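Local coordinates for tailspike protein (Siphovirus 9NA, PDB 3RIQ) that binds the lipopolysaccharide of Salmonella as a trimeric phage receptor-binding protein and cleaves its O-antigen chains as an endorhamnosidase, at the interface of chains A and B. Sequence-based numbering; all coordinates share one arbitrary frame. Chains: chain A/B, Tailspike protein.

Contact 1: the interface of chains A and B. Residues chain A 469-471, 490, 493; chain B 478-481, 484.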
# COMPACT_ATOMS: atom_id res chain seq x y z
N GLU A 469 14.25 40.22 8.54
CA GLU A 469 14.52 39.80 7.18
C GLU A 469 14.43 40.96 6.17
O GLU A 469 13.65 41.92 6.36
CB GLU A 469 13.50 38.73 6.78
CG GLU A 469 13.50 37.48 7.68
CD GLU A 469 12.56 37.55 8.90
OE1 GLU A 469 11.96 38.62 9.22
OE2 GLU A 469 12.45 36.49 9.55
N ALA A 470 15.25 40.87 5.13
CA ALA A 470 15.17 41.79 3.99
C ALA A 470 15.21 40.97 2.71
O ALA A 470 15.95 39.98 2.61
CB ALA A 470 16.31 42.81 3.99
N SER A 471 14.41 41.40 1.73
CA SER A 471 14.32 40.71 0.45
C SER A 471 14.09 41.64 -0.74
O SER A 471 13.66 42.80 -0.59
CB SER A 471 13.18 39.67 0.48
OG SER A 471 11.91 40.33 0.40
N ASN A 490 11.68 46.57 -3.83
CA ASN A 490 12.59 46.72 -2.69
C ASN A 490 14.08 46.49 -3.01
O ASN A 490 14.84 46.05 -2.13
CB ASN A 490 12.12 45.87 -1.48
CG ASN A 490 12.76 46.33 -0.17
OD1 ASN A 490 12.90 47.56 0.06
ND2 ASN A 490 13.18 45.38 0.68
N GLY A 493 16.70 47.85 -0.47
CA GLY A 493 15.97 48.25 0.72
C GLY A 493 15.26 49.59 0.58
O GLY A 493 14.80 50.13 1.59
N ILE B 478 10.04 42.25 1.88
CA ILE B 478 10.19 42.46 3.32
C ILE B 478 11.48 43.27 3.56
O ILE B 478 12.44 43.18 2.79
CB ILE B 478 10.19 41.07 4.09
CG1 ILE B 478 9.92 41.26 5.61
CG2 ILE B 478 11.47 40.25 3.81
CD1 ILE B 478 9.55 39.95 6.37
N GLN B 479 11.48 44.04 4.64
CA GLN B 479 12.65 44.84 5.06
C GLN B 479 12.58 45.07 6.58
O GLN B 479 11.55 45.49 7.08
CB GLN B 479 12.66 46.21 4.33
CG GLN B 479 13.91 47.04 4.60
CD GLN B 479 15.16 46.45 4.00
OE1 GLN B 479 15.14 45.95 2.87
NE2 GLN B 479 16.27 46.50 4.75
N ASP B 480 13.67 44.76 7.29
CA ASP B 480 13.67 44.86 8.77
C ASP B 480 12.49 44.09 9.36
O ASP B 480 11.92 44.49 10.37
CB ASP B 480 13.67 46.33 9.25
CG ASP B 480 14.81 47.13 8.68
OD1 ASP B 480 15.90 46.57 8.39
OD2 ASP B 480 14.61 48.34 8.51
N GLY B 481 12.15 42.95 8.75
CA GLY B 481 11.13 42.09 9.30
C GLY B 481 9.69 42.51 9.04
O GLY B 481 8.76 41.84 9.49
N VAL B 484 7.08 45.32 2.89
CA VAL B 484 7.35 46.62 2.25
C VAL B 484 7.22 46.52 0.73
O VAL B 484 7.15 45.43 0.17
CB VAL B 484 8.79 47.15 2.55
CG1 VAL B 484 9.02 47.41 4.03
CG2 VAL B 484 9.84 46.23 1.98

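Contact 2: the interface of chains A and B. Residues chain A 430-432, 457; chain B 425, 430, 432, 440-442.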
# COMPACT_ATOMS: atom_id res chain seq x y z
N ILE A 430 -0.38 28.47 -0.52
CA ILE A 430 0.89 27.88 -0.91
C ILE A 430 1.99 28.46 -0.01
O ILE A 430 2.12 29.69 0.07
CB ILE A 430 1.21 28.16 -2.38
CG1 ILE A 430 0.13 27.60 -3.29
CG2 ILE A 430 2.54 27.56 -2.74
CD1 ILE A 430 0.16 28.15 -4.72
N ASN A 431 2.75 27.59 0.66
CA ASN A 431 3.77 27.99 1.61
C ASN A 431 5.04 27.19 1.32
O ASN A 431 5.17 26.02 1.73
CB ASN A 431 3.29 27.76 3.05
CG ASN A 431 4.45 27.68 4.08
OD1 ASN A 431 5.52 28.27 3.89
ND2 ASN A 431 4.22 26.93 5.17
N VAL A 432 5.93 27.79 0.53
CA VAL A 432 7.14 27.09 0.10
C VAL A 432 8.36 27.70 0.79
O VAL A 432 8.35 28.88 1.20
CB VAL A 432 7.28 27.07 -1.47
CG1 VAL A 432 6.15 26.22 -2.13
CG2 VAL A 432 7.34 28.48 -2.07
N LEU A 457 9.15 34.12 -11.18
CA LEU A 457 8.90 34.97 -10.01
C LEU A 457 9.92 34.58 -8.92
O LEU A 457 9.98 33.42 -8.54
CB LEU A 457 7.48 34.73 -9.49
CG LEU A 457 7.01 35.45 -8.21
CD1 LEU A 457 6.86 36.98 -8.46
CD2 LEU A 457 5.72 34.84 -7.66
N ILE B 425 8.37 21.41 -6.16
CA ILE B 425 7.01 21.08 -6.58
C ILE B 425 6.93 21.17 -8.10
O ILE B 425 7.36 22.18 -8.69
CB ILE B 425 6.02 22.09 -5.95
CG1 ILE B 425 6.00 21.91 -4.42
CG2 ILE B 425 4.63 21.96 -6.56
CD1 ILE B 425 5.25 23.01 -3.69
N ILE B 430 -1.74 25.78 -11.98
CA ILE B 430 -1.97 25.77 -10.54
C ILE B 430 -3.33 26.40 -10.27
O ILE B 430 -3.57 27.54 -10.72
CB ILE B 430 -0.88 26.52 -9.80
CG1 ILE B 430 0.50 25.91 -10.06
CG2 ILE B 430 -1.16 26.52 -8.32
CD1 ILE B 430 1.67 26.80 -9.67
N VAL B 432 -5.68 26.94 -7.04
CA VAL B 432 -5.84 26.83 -5.59
C VAL B 432 -7.08 27.59 -5.14
O VAL B 432 -7.53 28.54 -5.82
CB VAL B 432 -4.54 27.28 -4.81
CG1 VAL B 432 -3.35 26.32 -5.10
CG2 VAL B 432 -4.17 28.74 -5.11
N THR B 440 -3.01 33.17 -0.08
CA THR B 440 -1.65 33.60 -0.36
C THR B 440 -0.75 32.55 -0.98
O THR B 440 -0.93 31.35 -0.76
CB THR B 440 -0.93 34.08 0.93
OG1 THR B 440 -1.09 33.10 1.97
CG2 THR B 440 -1.45 35.45 1.41
N LEU B 441 0.22 33.02 -1.77
CA LEU B 441 1.46 32.29 -2.06
C LEU B 441 2.58 32.98 -1.29
O LEU B 441 2.82 34.19 -1.50
CB LEU B 441 1.80 32.36 -3.57
CG LEU B 441 3.30 32.06 -3.91
CD1 LEU B 441 3.64 30.61 -3.68
CD2 LEU B 441 3.60 32.44 -5.35
N SER B 442 3.25 32.23 -0.41
CA SER B 442 4.36 32.77 0.36
C SER B 442 5.62 31.97 0.03
O SER B 442 5.53 30.74 -0.13
CB SER B 442 4.10 32.71 1.86
OG SER B 442 2.86 33.30 2.20
O HOH W 1 0.89 31.25 2.00

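Contact 1: the interface of chains A and B
A:Ser471 and B:Ile478 meet at the joint of two strand ends, where A:Ser471 N gives its hydrogen to B:Ile478 O at 2.9 Å. Two residues earlier in chain A, the carbonyl A:Glu469 O takes a hydrogen bond from B:Gly481 N. The neighbouring amide of B:Asp480 lies as near, but its N-H points away. The side chain of A:Ser471 returns the backbone link. The hydroxyl A:Ser471 OG stands between the backbone N and the carbonyl carbon (chi1 74°), which brings it to B:Ile478 N at 3.1 Å. A:Ser471 is thus tied to B:Ile478 through both its amide and its hydroxyl. The CG2 methyl of B:Ile478 sits against this serine and against A:Glu469 CB, 3.9 Å away. Its CD1 reaches across the A:Glu469 side chain, near the carboxylate oxygen OE1.

On the other flank, the amides of A:Asn490 and B:Gln479 meet at about a right angle, with their planes 68° apart. A:Asn490 ND2 binds the side-chain carbonyl B:Gln479 OE1 at 3.0 Å, on a lone pair. Within its own chain, A:Asn490 ND2 also binds A:Ser471 O at 2.9 Å. These two bonds probably fix the rotation of the asparagine amide. The glutamine chain bends at chi2 (68°) and lays its amide between A:Ala470 and A:Gly493. A:Ala470 CB and A:Gly493 CA each lie 3.8 Å from B:Gln479 CD. B:Val484 touches the asparagine amide with one methyl, B:Val484 CG2, which lies 3.6 Å from A:Asn490 CG.

Contact 2: the interface of chains A and B
A:Ile430 lies alongside B:Leu441 in a parallel beta bridge between the two chains. The backbone of A:Ile430 binds on either side of that leucine. A:Ile430 N donates to B:Thr440 O at 2.9 Å. A:Ile430 O accepts from B:Ser442 N at 2.8 Å. A:Val432 N continues the ladder to B:Ser442 O.

The side chain of A:Ile430 makes the main apolar contact. The methyl A:Ile430 CG2 is anti to the backbone N and presses on B:Leu441 CD1 at 3.4 Å, a tight fit. The other branch, CG1 and CD1, points toward the matching strand of chain B. There A:Ile430 CD1 meets B:Val432 CG1 at 4.0 Å, the two side chains crossing at about a right angle. B:Ile430 CG2 lies slightly farther from the same CD1. With CG anti to the backbone N (chi1 160°), B:Leu441 turns CD1 to the isoleucine and CD2 to A:Leu457 CD2, which it meets tip to tip. Farther along, A:Val432 CG1 touches B:Ile425 CD1 at 3.7 Å.

A water serves the polar side of the ladder. The water oxygen lies 2.8 Å from A:Ile430 O, so this carbonyl has both a backbone and a water partner. From chain B, the hydroxyl B:Thr440 OG1 holds the water oxygen at 2.7 Å, and B:Ser442 OG holds it too. They probably fix its place beside the strand pair.

The site joins strand 430-433 of chain A edge to edge with strand 438-444 of chain B. Through this parallel pairing a sheet runs on from chain A to chain B, while strand 430-433 of chain B lends side chains to the apolar side.

The centres of contact 1 and contact 2 lie about 19 Å apart, both in the C-terminal half of the tailspike. They share no residue or strand. Contact 1 joins the start of strand 470-479 in chain A to the end of the same strand in chain B. Contact 2 joins two different strands, 430-433 of chain A and 438-444 of chain B, with side chains from neighbouring strands. Repeated around the trimer, such contacts would help hold three chains together, with contact 2 continuing sheets across subunits.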